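Local coordinates for protein ULam111 (Flavobacterium sp., PDB 5WUT) that probably hydrolyses internal beta-glucosidic bonds of laminarin, as a laminarinase of glycoside hydrolase family 16, at residues A[71-82]-A[196-205]. Numbering follows the deposited sequence.
Sequences RITTQGKKEFQY and YDQPFYFIIN
The ring of Y201 lies beneath Q75, whose CB sits 3.5 Å from the ring centroid, almost on its normal, in a CH-pi contact. Q75's extended chain, with CG anti to the backbone N (chi1 -173°), keeps its amide stacked on the ring, and I108 adds apolar cover. With an alanine here instead of the tyrosine, Q75 would probably lose the ring under its chain, leaving a gap and the chain free to turn. T74 suits the bend: OG1 accepts the hydrogen bond of F202 N (3.0 Å) and donates one to K78 O (2.7 Å), so one small side chain bridges the interrupted strand. Beyond it, I72 and I204 form a hydrogen-bonded pair, with I72 N 2.9 Å from I204 O; beta-branched isoleucines fit this extended backbone, and I204 packs on F226 and I228. Toward the other end F80 and F200 still form a two-bond pair (F200 N to F80 O 2.8 Å), but past P199, which has no N-H to donate, the strands give way to looser loop. There the Y82 hydroxyl donates to OD1 of solvent-exposed D197 (2.6 Å) from above the carboxylate plane. An antiparallel pair of strands, one interrupted by a short loop, with F202 and I204 packed on strand 224-234, belongs to the beta-jelly roll of family 16.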
# COMPACT_ATOMS: atom_id res chain seq x y z
N ARG A 71 27.95 1.93 4.53
CA ARG A 71 27.49 0.98 3.53
C ARG A 71 27.98 -0.42 3.92
O ARG A 71 29.18 -0.66 4.00
CB ARG A 71 28.01 1.37 2.14
CG ARG A 71 27.64 0.38 1.02
CD ARG A 71 27.95 1.01 -0.33
NE ARG A 71 27.90 0.03 -1.41
CZ ARG A 71 27.51 0.31 -2.65
NH1 ARG A 71 27.12 1.54 -2.96
NH2 ARG A 71 27.50 -0.64 -3.57
N ILE A 72 27.04 -1.32 4.16
CA ILE A 72 27.38 -2.67 4.59
C ILE A 72 26.68 -3.69 3.70
O ILE A 72 25.60 -3.41 3.18
CB ILE A 72 27.02 -2.91 6.07
CG1 ILE A 72 25.55 -2.56 6.36
CG2 ILE A 72 27.92 -2.06 6.97
CD1 ILE A 72 25.10 -3.05 7.74
N THR A 73 27.31 -4.85 3.52
CA THR A 73 26.73 -5.92 2.71
C THR A 73 26.87 -7.26 3.39
O THR A 73 27.68 -7.42 4.30
CB THR A 73 27.40 -6.06 1.34
OG1 THR A 73 28.62 -6.81 1.48
CG2 THR A 73 27.70 -4.71 0.74
N THR A 74 26.12 -8.25 2.92
CA THR A 74 26.32 -9.62 3.40
C THR A 74 27.01 -10.50 2.36
O THR A 74 26.95 -11.72 2.44
CB THR A 74 25.00 -10.28 3.83
OG1 THR A 74 24.15 -10.46 2.69
CG2 THR A 74 24.29 -9.47 4.89
N GLN A 75 27.68 -9.88 1.39
CA GLN A 75 28.32 -10.62 0.31
C GLN A 75 29.24 -11.73 0.82
O GLN A 75 30.11 -11.48 1.64
CB GLN A 75 29.14 -9.68 -0.58
CG GLN A 75 29.69 -10.37 -1.82
CD GLN A 75 30.46 -9.42 -2.72
OE1 GLN A 75 30.76 -8.29 -2.35
NE2 GLN A 75 30.77 -9.87 -3.94
N GLY A 76 29.02 -12.94 0.32
CA GLY A 76 29.84 -14.09 0.68
C GLY A 76 29.65 -14.60 2.10
O GLY A 76 30.37 -15.50 2.53
N LYS A 77 28.68 -14.04 2.81
CA LYS A 77 28.43 -14.37 4.22
C LYS A 77 27.00 -14.81 4.52
O LYS A 77 26.79 -15.78 5.24
CB LYS A 77 28.79 -13.18 5.09
CG LYS A 77 30.29 -12.92 5.10
CD LYS A 77 30.65 -11.68 5.87
CE LYS A 77 32.17 -11.63 6.04
NZ LYS A 77 32.56 -10.39 6.77
N LYS A 78 26.03 -14.06 4.02
CA LYS A 78 24.63 -14.45 4.13
C LYS A 78 23.96 -14.21 2.78
O LYS A 78 23.69 -13.06 2.41
CB LYS A 78 23.91 -13.70 5.24
CG LYS A 78 24.21 -14.23 6.65
CD LYS A 78 23.53 -15.59 6.85
CE LYS A 78 23.89 -16.21 8.21
NZ LYS A 78 25.28 -16.74 8.25
N GLU A 79 23.74 -15.28 2.03
CA GLU A 79 23.15 -15.17 0.70
C GLU A 79 21.96 -16.13 0.58
O GLU A 79 21.95 -17.21 1.17
CB GLU A 79 24.19 -15.45 -0.39
CG GLU A 79 25.42 -14.54 -0.29
CD GLU A 79 26.30 -14.56 -1.53
OE1 GLU A 79 26.14 -15.48 -2.36
OE2 GLU A 79 27.17 -13.65 -1.68
N PHE A 80 20.95 -15.70 -0.17
CA PHE A 80 19.70 -16.45 -0.31
C PHE A 80 19.17 -16.43 -1.73
O PHE A 80 19.31 -15.44 -2.44
CB PHE A 80 18.65 -15.89 0.65
CG PHE A 80 19.08 -15.94 2.08
CD1 PHE A 80 18.89 -17.08 2.83
CD2 PHE A 80 19.73 -14.87 2.66
CE1 PHE A 80 19.32 -17.15 4.15
CE2 PHE A 80 20.17 -14.93 3.97
CZ PHE A 80 19.95 -16.08 4.71
N GLN A 81 18.56 -17.54 -2.14
CA GLN A 81 17.88 -17.62 -3.43
C GLN A 81 16.40 -17.90 -3.18
O GLN A 81 16.05 -18.98 -2.66
CB GLN A 81 18.48 -18.72 -4.30
CG GLN A 81 17.85 -18.83 -5.67
CD GLN A 81 18.52 -19.86 -6.55
OE1 GLN A 81 19.72 -20.14 -6.41
NE2 GLN A 81 17.76 -20.45 -7.47
N TYR A 82 15.58 -16.90 -3.53
CA TYR A 82 14.12 -16.87 -3.35
C TYR A 82 13.74 -16.67 -1.89
O TYR A 82 14.53 -16.91 -0.97
CB TYR A 82 13.43 -18.14 -3.89
CG TYR A 82 13.82 -18.53 -5.30
CD1 TYR A 82 13.99 -17.58 -6.29
CD2 TYR A 82 14.02 -19.86 -5.64
CE1 TYR A 82 14.37 -17.93 -7.57
CE2 TYR A 82 14.39 -20.23 -6.92
CZ TYR A 82 14.56 -19.27 -7.88
OH TYR A 82 14.94 -19.65 -9.15
N TYR A 196 17.74 -13.71 -11.80
CA TYR A 196 17.29 -13.89 -10.42
C TYR A 196 17.11 -15.34 -9.97
O TYR A 196 16.43 -15.59 -8.98
CB TYR A 196 15.99 -13.10 -10.21
CG TYR A 196 16.21 -11.62 -10.46
CD1 TYR A 196 17.00 -10.87 -9.61
CD2 TYR A 196 15.66 -10.99 -11.57
CE1 TYR A 196 17.24 -9.53 -9.84
CE2 TYR A 196 15.89 -9.63 -11.81
CZ TYR A 196 16.69 -8.91 -10.94
OH TYR A 196 16.94 -7.57 -11.17
N ASP A 197 17.71 -16.29 -10.70
CA ASP A 197 17.73 -17.68 -10.27
C ASP A 197 19.12 -18.05 -9.75
O ASP A 197 19.77 -18.99 -10.22
CB ASP A 197 17.31 -18.61 -11.42
CG ASP A 197 15.92 -18.31 -11.93
OD1 ASP A 197 15.03 -18.01 -11.11
OD2 ASP A 197 15.71 -18.42 -13.16
N GLN A 198 19.56 -17.26 -8.77
CA GLN A 198 20.84 -17.47 -8.09
C GLN A 198 20.72 -16.84 -6.71
O GLN A 198 19.79 -16.06 -6.46
CB GLN A 198 21.99 -16.85 -8.87
CG GLN A 198 21.86 -15.34 -8.99
CD GLN A 198 23.14 -14.65 -9.42
OE1 GLN A 198 24.25 -15.10 -9.11
NE2 GLN A 198 22.99 -13.55 -10.15
N PRO A 199 21.65 -17.15 -5.81
CA PRO A 199 21.63 -16.44 -4.52
C PRO A 199 21.95 -14.96 -4.71
O PRO A 199 22.67 -14.59 -5.65
CB PRO A 199 22.73 -17.14 -3.71
CG PRO A 199 22.96 -18.47 -4.42
CD PRO A 199 22.71 -18.17 -5.86
N PHE A 200 21.40 -14.14 -3.82
CA PHE A 200 21.68 -12.70 -3.78
C PHE A 200 22.15 -12.33 -2.38
O PHE A 200 21.84 -13.04 -1.43
CB PHE A 200 20.42 -11.90 -4.15
CG PHE A 200 20.26 -11.66 -5.64
CD1 PHE A 200 20.10 -12.73 -6.52
CD2 PHE A 200 20.24 -10.37 -6.14
CE1 PHE A 200 19.99 -12.50 -7.88
CE2 PHE A 200 20.11 -10.15 -7.50
CZ PHE A 200 19.99 -11.22 -8.36
N TYR A 201 22.89 -11.24 -2.24
CA TYR A 201 23.25 -10.73 -0.92
C TYR A 201 22.65 -9.36 -0.65
O TYR A 201 22.18 -8.69 -1.57
CB TYR A 201 24.77 -10.69 -0.74
CG TYR A 201 25.53 -9.78 -1.69
CD1 TYR A 201 25.76 -8.45 -1.36
CD2 TYR A 201 26.08 -10.27 -2.87
CE1 TYR A 201 26.49 -7.61 -2.19
CE2 TYR A 201 26.82 -9.44 -3.72
CZ TYR A 201 27.01 -8.11 -3.37
OH TYR A 201 27.75 -7.26 -4.18
N PHE A 202 22.64 -8.97 0.62
CA PHE A 202 22.02 -7.72 1.07
C PHE A 202 22.98 -6.56 1.08
O PHE A 202 24.16 -6.76 1.32
CB PHE A 202 21.44 -7.87 2.48
CG PHE A 202 20.36 -8.89 2.57
CD1 PHE A 202 19.13 -8.64 1.98
CD2 PHE A 202 20.54 -10.08 3.25
CE1 PHE A 202 18.11 -9.58 2.06
CE2 PHE A 202 19.52 -11.03 3.33
CZ PHE A 202 18.30 -10.77 2.74
N ILE A 203 22.46 -5.36 0.84
CA ILE A 203 23.21 -4.12 1.05
C ILE A 203 22.32 -3.16 1.82
O ILE A 203 21.13 -3.02 1.49
CB ILE A 203 23.66 -3.46 -0.27
CG1 ILE A 203 24.43 -4.45 -1.16
CG2 ILE A 203 24.51 -2.21 0.03
CD1 ILE A 203 23.51 -5.20 -2.16
N ILE A 204 22.86 -2.51 2.85
CA ILE A 204 22.22 -1.37 3.50
C ILE A 204 23.15 -0.19 3.38
O ILE A 204 24.34 -0.30 3.70
CB ILE A 204 21.91 -1.64 4.99
CG1 ILE A 204 20.97 -2.82 5.14
CG2 ILE A 204 21.29 -0.41 5.65
CD1 ILE A 204 20.75 -3.26 6.60
N ASN A 205 22.66 0.95 2.91
CA ASN A 205 23.56 2.11 2.84
C ASN A 205 22.78 3.40 2.88
O ASN A 205 21.56 3.43 2.74
CB ASN A 205 24.42 2.07 1.57
CG ASN A 205 23.66 2.45 0.33
OD1 ASN A 205 22.95 1.62 -0.25
ND2 ASN A 205 23.77 3.72 -0.09